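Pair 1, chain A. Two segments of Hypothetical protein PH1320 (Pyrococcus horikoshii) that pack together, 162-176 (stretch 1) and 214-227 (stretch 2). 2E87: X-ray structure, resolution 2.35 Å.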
# COMPACT_ATOMS: atom_id res chain seq x y z
N VAL A 162 2.65 -5.84 5.53
CA VAL A 162 2.05 -7.08 5.02
C VAL A 162 1.02 -7.58 6.05
O VAL A 162 1.37 -8.26 7.01
CB VAL A 162 3.13 -8.18 4.82
CG1 VAL A 162 2.47 -9.54 4.60
CG2 VAL A 162 4.01 -7.82 3.63
N VAL A 163 -0.26 -7.23 5.86
CA VAL A 163 -1.32 -7.65 6.77
C VAL A 163 -2.61 -7.98 6.04
O VAL A 163 -2.81 -7.59 4.89
CB VAL A 163 -1.63 -6.55 7.81
CG1 VAL A 163 -0.47 -6.40 8.74
CG2 VAL A 163 -1.90 -5.25 7.12
N ASP A 164 -3.49 -8.71 6.72
CA ASP A 164 -4.76 -9.10 6.13
C ASP A 164 -5.70 -7.92 6.15
O ASP A 164 -5.94 -7.33 7.20
CB ASP A 164 -5.38 -10.27 6.91
CG ASP A 164 -6.48 -10.98 6.12
OD1 ASP A 164 -7.45 -10.31 5.73
OD2 ASP A 164 -6.37 -12.21 5.90
N LEU A 165 -6.26 -7.59 4.99
CA LEU A 165 -7.16 -6.46 4.92
C LEU A 165 -8.64 -6.77 4.84
O LEU A 165 -9.45 -5.86 4.74
CB LEU A 165 -6.76 -5.57 3.75
CG LEU A 165 -5.31 -5.08 3.85
CD1 LEU A 165 -5.09 -4.05 2.78
CD2 LEU A 165 -5.04 -4.48 5.21
N GLU A 166 -9.01 -8.05 4.90
CA GLU A 166 -10.42 -8.40 4.84
C GLU A 166 -10.99 -8.77 6.20
O GLU A 166 -12.02 -8.25 6.61
CB GLU A 166 -10.69 -9.58 3.91
CG GLU A 166 -10.50 -9.33 2.44
CD GLU A 166 -11.17 -10.41 1.60
OE1 GLU A 166 -10.94 -11.61 1.85
OE2 GLU A 166 -11.95 -10.05 0.69
N ILE A 167 -10.32 -9.68 6.89
CA ILE A 167 -10.82 -10.13 8.18
C ILE A 167 -10.80 -9.09 9.30
O ILE A 167 -9.96 -8.18 9.31
CB ILE A 167 -10.06 -11.39 8.63
CG1 ILE A 167 -8.63 -11.03 9.01
CG2 ILE A 167 -10.06 -12.41 7.49
CD1 ILE A 167 -7.91 -12.15 9.72
N PRO A 168 -11.72 -9.23 10.27
CA PRO A 168 -11.77 -8.26 11.38
C PRO A 168 -10.41 -8.15 12.06
O PRO A 168 -9.74 -9.16 12.32
CB PRO A 168 -12.84 -8.85 12.31
CG PRO A 168 -13.64 -9.80 11.41
CD PRO A 168 -12.56 -10.40 10.55
N THR A 169 -10.00 -6.93 12.36
CA THR A 169 -8.71 -6.74 13.03
C THR A 169 -8.86 -6.01 14.35
O THR A 169 -9.65 -5.06 14.47
CB THR A 169 -7.70 -5.93 12.15
OG1 THR A 169 -7.37 -6.68 10.99
CG2 THR A 169 -6.41 -5.66 12.92
N VAL A 170 -8.12 -6.48 15.34
CA VAL A 170 -8.08 -5.86 16.65
C VAL A 170 -6.75 -5.10 16.73
O VAL A 170 -5.69 -5.66 16.42
CB VAL A 170 -8.12 -6.89 17.80
CG1 VAL A 170 -8.00 -6.15 19.14
CG2 VAL A 170 -9.42 -7.68 17.76
N VAL A 171 -6.83 -3.84 17.14
CA VAL A 171 -5.65 -2.98 17.27
C VAL A 171 -5.41 -2.71 18.76
O VAL A 171 -6.26 -2.12 19.43
CB VAL A 171 -5.87 -1.63 16.52
CG1 VAL A 171 -4.68 -0.73 16.69
CG2 VAL A 171 -6.11 -1.89 15.03
N ILE A 172 -4.26 -3.15 19.27
CA ILE A 172 -3.89 -2.98 20.67
C ILE A 172 -3.04 -1.71 20.89
O ILE A 172 -1.97 -1.57 20.32
CB ILE A 172 -3.12 -4.23 21.19
CG1 ILE A 172 -3.98 -5.47 21.01
CG2 ILE A 172 -2.77 -4.06 22.67
CD1 ILE A 172 -3.22 -6.79 21.26
N ALA A 173 -3.55 -0.81 21.74
CA ALA A 173 -2.89 0.47 22.04
C ALA A 173 -2.48 0.63 23.52
O ALA A 173 -2.86 -0.18 24.38
CB ALA A 173 -3.79 1.63 21.63
N GLY A 174 -1.71 1.67 23.80
CA GLY A 174 -1.28 1.93 25.16
C GLY A 174 0.19 2.30 25.17
O GLY A 174 0.90 2.03 24.21
N HIS A 175 0.63 2.90 26.28
CA HIS A 175 2.03 3.31 26.43
C HIS A 175 3.00 2.15 26.30
O HIS A 175 2.62 0.98 26.29
CB HIS A 175 2.25 3.96 27.81
CG HIS A 175 1.95 5.42 27.86
ND1 HIS A 175 0.77 5.92 28.38
CD2 HIS A 175 2.66 6.49 27.43
CE1 HIS A 175 0.78 7.24 28.28
NE2 HIS A 175 1.91 7.61 27.71
N PRO A 176 4.29 2.47 26.21
CA PRO A 176 5.28 1.41 26.08
C PRO A 176 5.32 0.62 27.38
O PRO A 176 5.12 1.19 28.46
CB PRO A 176 6.58 2.17 25.83
CG PRO A 176 6.09 3.48 25.20
CD PRO A 176 4.92 3.79 26.06
N PHE A 214 -13.75 -18.86 11.66
CA PHE A 214 -13.51 -17.44 11.45
C PHE A 214 -12.13 -17.06 12.00
O PHE A 214 -11.68 -17.58 13.02
CB PHE A 214 -14.58 -16.59 12.12
CG PHE A 214 -15.99 -16.91 11.67
CD1 PHE A 214 -16.67 -18.00 12.19
CD2 PHE A 214 -16.61 -16.12 10.70
CE1 PHE A 214 -17.96 -18.31 11.75
CE2 PHE A 214 -17.89 -16.41 10.26
CZ PHE A 214 -18.57 -17.51 10.78
N ARG A 215 -11.46 -16.15 11.30
CA ARG A 215 -10.15 -15.70 11.72
C ARG A 215 -10.22 -14.25 12.18
O ARG A 215 -10.96 -13.44 11.62
CB ARG A 215 -9.16 -15.86 10.58
CG ARG A 215 -8.95 -17.32 10.18
CD ARG A 215 -8.55 -17.46 8.71
NE ARG A 215 -7.18 -17.91 8.53
CZ ARG A 215 -6.73 -19.12 8.87
NH1 ARG A 215 -7.56 -20.01 9.40
NH2 ARG A 215 -5.46 -19.43 8.67
N TYR A 216 -9.47 -13.95 13.24
CA TYR A 216 -9.41 -12.60 13.77
C TYR A 216 -7.97 -12.16 13.79
O TYR A 216 -7.11 -12.86 14.31
CB TYR A 216 -9.97 -12.53 15.19
CG TYR A 216 -11.42 -12.87 15.26
CD1 TYR A 216 -11.84 -14.19 15.39
CD2 TYR A 216 -12.40 -11.88 15.14
CE1 TYR A 216 -13.18 -14.52 15.39
CE2 TYR A 216 -13.74 -12.21 15.14
CZ TYR A 216 -14.13 -13.53 15.27
OH TYR A 216 -15.46 -13.88 15.26
N GLN A 217 -7.70 -11.00 13.19
CA GLN A 217 -6.35 -10.49 13.16
C GLN A 217 -6.06 -9.59 14.38
O GLN A 217 -6.89 -8.78 14.78
CB GLN A 217 -6.13 -9.71 11.86
CG GLN A 217 -4.68 -9.36 11.60
CD GLN A 217 -4.47 -8.67 10.28
OE1 GLN A 217 -5.06 -7.61 10.01
NE2 GLN A 217 -3.64 -9.26 9.44
N ILE A 218 -4.88 -9.75 14.97
CA ILE A 218 -4.48 -8.95 16.13
C ILE A 218 -3.15 -8.25 15.85
O ILE A 218 -2.19 -8.90 15.43
CB ILE A 218 -4.26 -9.83 17.40
CG1 ILE A 218 -5.35 -10.90 17.54
CG2 ILE A 218 -4.24 -8.94 18.63
CD1 ILE A 218 -6.75 -10.36 17.75
N ILE A 219 -3.09 -6.94 16.07
CA ILE A 219 -1.84 -6.20 15.88
C ILE A 219 -1.62 -5.26 17.06
O ILE A 219 -2.57 -4.83 17.70
CB ILE A 219 -1.83 -5.32 14.60
CG1 ILE A 219 -2.84 -4.19 14.73
CG2 ILE A 219 -2.15 -6.15 13.38
CD1 ILE A 219 -2.77 -3.18 13.60
N ASP A 220 -0.36 -4.99 17.37
CA ASP A 220 -0.07 -4.02 18.43
C ASP A 220 0.49 -2.77 17.75
O ASP A 220 0.82 -2.79 16.56
CB ASP A 220 0.89 -4.58 19.50
CG ASP A 220 2.21 -5.04 18.94
OD1 ASP A 220 2.42 -5.00 17.71
OD2 ASP A 220 3.04 -5.46 19.77
N THR A 221 0.60 -1.68 18.49
CA THR A 221 1.02 -0.45 17.88
C THR A 221 2.24 0.26 18.44
O THR A 221 2.25 1.49 18.56
CB THR A 221 -0.15 0.52 17.88
OG1 THR A 221 -0.60 0.71 19.23
CG2 THR A 221 -1.30 -0.06 17.06
N PRO A 222 3.30 -0.49 18.75
CA PRO A 222 4.48 0.22 19.29
C PRO A 222 4.94 1.29 18.32
O PRO A 222 5.00 1.07 17.10
CB PRO A 222 5.51 -0.90 19.46
CG PRO A 222 5.20 -1.81 18.28
CD PRO A 222 3.66 -1.84 18.28
N GLY A 223 5.27 2.46 18.85
CA GLY A 223 5.73 3.54 18.00
C GLY A 223 4.62 4.26 17.26
O GLY A 223 4.90 5.23 16.56
N LEU A 224 3.39 3.81 17.43
CA LEU A 224 2.25 4.42 16.75
C LEU A 224 1.17 4.94 17.71
O LEU A 224 0.80 6.12 17.67
CB LEU A 224 1.64 3.40 15.76
CG LEU A 224 2.57 2.80 14.68
CD1 LEU A 224 1.83 1.74 13.86
CD2 LEU A 224 3.11 3.90 13.74
N LEU A 225 0.65 4.07 18.57
CA LEU A 225 -0.39 4.49 19.49
C LEU A 225 0.08 4.39 20.93
O LEU A 225 -0.71 4.11 21.83
CB LEU A 225 -1.65 3.67 19.27
CG LEU A 225 -2.37 3.96 17.95
CD1 LEU A 225 -3.57 3.06 17.81
CD2 LEU A 225 -2.79 5.43 17.90
N ASP A 226 1.37 4.63 21.13
CA ASP A 226 1.99 4.56 22.45
C ASP A 226 2.59 5.89 22.85
O ASP A 226 3.45 5.96 23.73
CB ASP A 226 3.08 3.48 22.46
CG ASP A 226 4.20 3.79 21.50
OD1 ASP A 226 5.18 3.02 21.46
OD2 ASP A 226 4.09 4.81 20.80
N ARG A 227 2.14 6.96 22.20
CA ARG A 227 2.63 8.30 22.50
C ARG A 227 1.72 9.35 21.90
O ARG A 227 1.00 9.09 20.94
CB ARG A 227 4.05 8.47 21.99
CG ARG A 227 4.16 8.43 20.50
CD ARG A 227 5.56 8.01 20.11
NE ARG A 227 5.87 6.71 20.70
CZ ARG A 227 6.98 6.03 20.45
NH1 ARG A 227 7.89 6.51 19.61
NH2 ARG A 227 7.18 4.85 21.04

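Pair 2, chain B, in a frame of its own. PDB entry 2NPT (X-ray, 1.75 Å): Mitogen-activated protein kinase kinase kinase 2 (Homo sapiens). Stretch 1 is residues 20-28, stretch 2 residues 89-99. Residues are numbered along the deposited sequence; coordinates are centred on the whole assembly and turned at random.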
# COMPACT_ATOMS: atom_id res chain seq x y z
N ASP B 20 2.17 -12.46 1.16
CA ASP B 20 1.29 -11.67 2.07
C ASP B 20 0.01 -11.30 1.33
O ASP B 20 -0.03 -11.28 0.09
CB ASP B 20 1.92 -10.38 2.57
CG ASP B 20 3.03 -10.59 3.59
OD1 ASP B 20 3.21 -11.72 4.10
OD2 ASP B 20 3.73 -9.59 3.82
N VAL B 21 -1.04 -11.03 2.08
CA VAL B 21 -2.33 -10.63 1.50
C VAL B 21 -2.38 -9.13 1.53
O VAL B 21 -2.33 -8.53 2.60
CB VAL B 21 -3.54 -11.23 2.23
CG1 VAL B 21 -4.85 -10.56 1.75
CG2 VAL B 21 -3.60 -12.76 2.02
N ARG B 22 -2.47 -8.53 0.35
CA ARG B 22 -2.56 -7.10 0.23
C ARG B 22 -4.01 -6.66 0.48
O ARG B 22 -4.92 -7.05 -0.28
CB ARG B 22 -2.16 -6.73 -1.17
CG ARG B 22 -1.85 -5.36 -1.41
CD ARG B 22 -0.86 -5.30 -2.66
NE ARG B 22 -0.80 -3.93 -3.10
CZ ARG B 22 -1.54 -3.42 -4.07
NH1 ARG B 22 -2.38 -4.19 -4.76
NH2 ARG B 22 -1.43 -2.14 -4.37
N VAL B 23 -4.23 -5.85 1.50
CA VAL B 23 -5.56 -5.39 1.80
C VAL B 23 -5.74 -3.87 1.58
O VAL B 23 -4.93 -3.09 2.04
CB VAL B 23 -5.97 -5.79 3.25
CG1 VAL B 23 -7.34 -5.14 3.66
CG2 VAL B 23 -6.03 -7.33 3.45
N LYS B 24 -6.84 -3.47 0.92
CA LYS B 24 -7.18 -2.08 0.71
C LYS B 24 -8.44 -1.74 1.50
O LYS B 24 -9.59 -2.16 1.16
CB LYS B 24 -7.36 -1.77 -0.79
CG LYS B 24 -7.86 -0.36 -1.03
CD LYS B 24 -7.50 0.22 -2.43
CE LYS B 24 -8.25 -0.48 -3.56
NZ LYS B 24 -8.00 0.06 -4.98
N PHE B 25 -8.24 -1.03 2.58
CA PHE B 25 -9.32 -0.60 3.49
C PHE B 25 -9.87 0.72 2.99
O PHE B 25 -9.13 1.57 2.47
CB PHE B 25 -8.81 -0.32 4.91
CG PHE B 25 -8.42 -1.53 5.70
CD1 PHE B 25 -9.36 -2.45 6.12
CD2 PHE B 25 -7.12 -1.67 6.14
CE1 PHE B 25 -9.04 -3.52 6.91
CE2 PHE B 25 -6.76 -2.78 6.93
CZ PHE B 25 -7.74 -3.71 7.31
N GLU B 26 -11.15 0.91 3.20
CA GLU B 26 -11.79 2.17 2.93
C GLU B 26 -12.67 2.59 4.09
O GLU B 26 -13.45 1.78 4.60
CB GLU B 26 -12.60 2.06 1.64
CG GLU B 26 -13.41 3.31 1.33
CD GLU B 26 -14.28 3.17 0.06
OE1 GLU B 26 -14.31 2.08 -0.59
OE2 GLU B 26 -15.01 4.15 -0.23
N HIS B 27 -12.53 3.84 4.50
CA HIS B 27 -13.39 4.43 5.52
C HIS B 27 -13.58 5.91 5.27
O HIS B 27 -12.63 6.66 5.19
CB HIS B 27 -12.83 4.24 6.89
CG HIS B 27 -13.71 4.77 7.97
ND1 HIS B 27 -14.94 4.22 8.22
CD2 HIS B 27 -13.57 5.81 8.82
CE1 HIS B 27 -15.53 4.90 9.19
NE2 HIS B 27 -14.71 5.87 9.57
N ARG B 28 -14.85 6.30 5.12
CA ARG B 28 -15.23 7.68 4.87
C ARG B 28 -14.39 8.39 3.80
O ARG B 28 -13.89 9.50 3.99
CB ARG B 28 -15.28 8.46 6.20
CG ARG B 28 -16.43 8.05 7.09
CD ARG B 28 -16.24 8.63 8.49
NE ARG B 28 -16.46 10.07 8.54
CZ ARG B 28 -16.08 10.85 9.56
N MET B 89 -7.37 -8.95 -9.84
CA MET B 89 -7.38 -8.22 -8.56
C MET B 89 -6.05 -8.44 -7.83
O MET B 89 -5.52 -9.57 -7.75
CB MET B 89 -8.54 -8.64 -7.66
N LYS B 90 -5.53 -7.34 -7.30
CA LYS B 90 -4.26 -7.36 -6.68
C LYS B 90 -4.39 -6.98 -5.17
O LYS B 90 -3.42 -7.08 -4.45
CB LYS B 90 -3.33 -6.40 -7.41
CG LYS B 90 -3.13 -6.73 -8.88
CD LYS B 90 -1.92 -7.64 -9.05
N SER B 91 -5.59 -6.59 -4.73
CA SER B 91 -5.87 -6.38 -3.30
C SER B 91 -7.25 -6.86 -2.87
O SER B 91 -8.19 -6.92 -3.66
CB SER B 91 -5.68 -4.91 -2.89
OG SER B 91 -6.65 -4.03 -3.45
N LEU B 92 -7.36 -7.17 -1.58
CA LEU B 92 -8.64 -7.50 -0.95
C LEU B 92 -9.27 -6.22 -0.44
O LEU B 92 -8.73 -5.56 0.46
CB LEU B 92 -8.39 -8.48 0.20
CG LEU B 92 -9.53 -9.20 0.89
CD1 LEU B 92 -10.05 -10.28 -0.03
CD2 LEU B 92 -9.10 -9.82 2.27
N LYS B 93 -10.43 -5.86 -1.00
CA LYS B 93 -11.07 -4.60 -0.68
C LYS B 93 -12.07 -4.74 0.47
O LYS B 93 -13.04 -5.50 0.38
CB LYS B 93 -11.76 -3.98 -1.90
CG LYS B 93 -10.83 -3.80 -3.09
CD LYS B 93 -11.58 -3.29 -4.33
N ILE B 94 -11.81 -3.98 1.54
CA ILE B 94 -12.58 -4.05 2.76
C ILE B 94 -13.08 -2.68 3.10
O ILE B 94 -12.32 -1.74 3.37
CB ILE B 94 -11.75 -4.59 3.98
CG1 ILE B 94 -11.19 -6.00 3.76
CG2 ILE B 94 -12.62 -4.55 5.28
CD1 ILE B 94 -12.21 -7.08 3.46
N LEU B 95 -14.40 -2.56 3.11
CA LEU B 95 -15.05 -1.36 3.50
C LEU B 95 -15.29 -1.43 5.02
O LEU B 95 -15.76 -2.46 5.56
CB LEU B 95 -16.36 -1.27 2.67
CG LEU B 95 -17.27 -0.16 3.09
CD1 LEU B 95 -16.60 1.17 2.81
CD2 LEU B 95 -18.65 -0.32 2.37
N LEU B 96 -14.94 -0.35 5.71
CA LEU B 96 -15.03 -0.24 7.16
C LEU B 96 -16.20 0.67 7.56
O LEU B 96 -16.31 1.80 7.08
CB LEU B 96 -13.73 0.31 7.74
CG LEU B 96 -12.45 -0.46 7.43
CD1 LEU B 96 -11.20 0.35 7.85
CD2 LEU B 96 -12.46 -1.90 8.06
N VAL B 97 -17.05 0.18 8.45
CA VAL B 97 -18.16 0.97 9.00
C VAL B 97 -18.04 0.97 10.52
O VAL B 97 -17.73 -0.04 11.13
CB VAL B 97 -19.52 0.35 8.54
CG1 VAL B 97 -20.66 1.04 9.22
CG2 VAL B 97 -19.65 0.45 7.02
N ILE B 98 -18.22 2.13 11.14
CA ILE B 98 -18.02 2.25 12.59
C ILE B 98 -18.96 1.33 13.37
O ILE B 98 -20.17 1.36 13.16
CB ILE B 98 -18.18 3.70 13.07
CG1 ILE B 98 -16.94 4.51 12.71
CG2 ILE B 98 -18.39 3.75 14.60
CD1 ILE B 98 -17.11 5.99 12.68
N ASN B 99 -18.36 0.51 14.24
CA ASN B 99 -19.03 -0.39 15.18
C ASN B 99 -18.51 -1.81 15.05
O ASN B 99 -17.64 -2.22 15.83
CB ASN B 99 -20.56 -0.35 15.05
O HOH W 1 -17.03 4.01 5.17

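Two parallel strand pairs with a common backbone. In pair 1, the strand through T169(A) to I172(A) lies beside strand 214-220 with 20° between their directions; in pair 2, strand 21-27 lies beside strand 92-98 at 28°. Fourteen central residues superpose with an RMSD of 0.7 Å, and the axes approach to 4.6 and 4.7 Å.

The first four rungs of the hydrogen-bond ladder are the same. Q217(A) N donates to P168(A) O (2.9 Å) as L92(B) N does to R22(B) O (2.8 Å). V170(A) N to Q217(A) O (2.7 Å) matches K24(B) N to L92(B) O (2.9 Å); I219(A) N to V170(A) O and I94(B) N to K24(B) O are both 2.9 Å, as are I172(A) N to I219(A) O and E26(B) N to I94(B) O. At the next rung L96(B) N gives a good bond to E26(B) O (2.8 Å), whereas T221(A) N reaches I172(A) O weakly (3.2 Å, 121°) and T221(A) OG1 reinforces it by donating to I172(A) O at 2.9 Å.

One face carries T169(A), V171(A), Q217(A) and I219(A), matched by V23(B), F25(B), L92(B) and I94(B). T169(A) and V23(B) have side-chain centres only 0.3 Å apart, but their neighbours differ in character. T169(A) OG1 sits 2.7 Å from the amide atom modelled as Q217(A) OE1, a polar approach; V23(B) CG2 instead meets L92(B) CD2 at 4.1 Å. One register further, V171(A) CG2 touches I219(A) CD1 (3.9 Å), while the ring of F25(B) reaches I94(B) with CD1 to CB at 3.9 Å. The same ring atom, F25(B) CD1, lies 3.7 Å from L96(B) CD2; at the matched positions, V171(A) CG1 meets T221(A) CG2 at 3.5 Å.

The other face carries V170(A) and I172(A) beside I218(A) and D220(A), matched by K24(B) and E26(B) beside K93(B) and L95(B). In pair 1, V170(A), I172(A) and I218(A) supply branched apolar groups: V170(A) CB lies 3.7 Å from I218(A) CD1, and I172(A) CD1 lies 3.5 Å from I218(A) CG2. The carboxylate of D220(A) leads away and is bound elsewhere in the structure. Pair 2 uses the aliphatic parts of K24(B), K93(B) and E26(B), together with the leucine L95(B): K24(B) CE to K93(B) CG is 4.2 Å and E26(B) CG to L95(B) CD1 4.1 Å.

Beyond the last bridge, A173(A) CB comes to 4.1 Å from T221(A) OG1, whereas matched H27(B) donates from ND1 to L96(B) O (3.0 Å), with that oxygen at the ring edge.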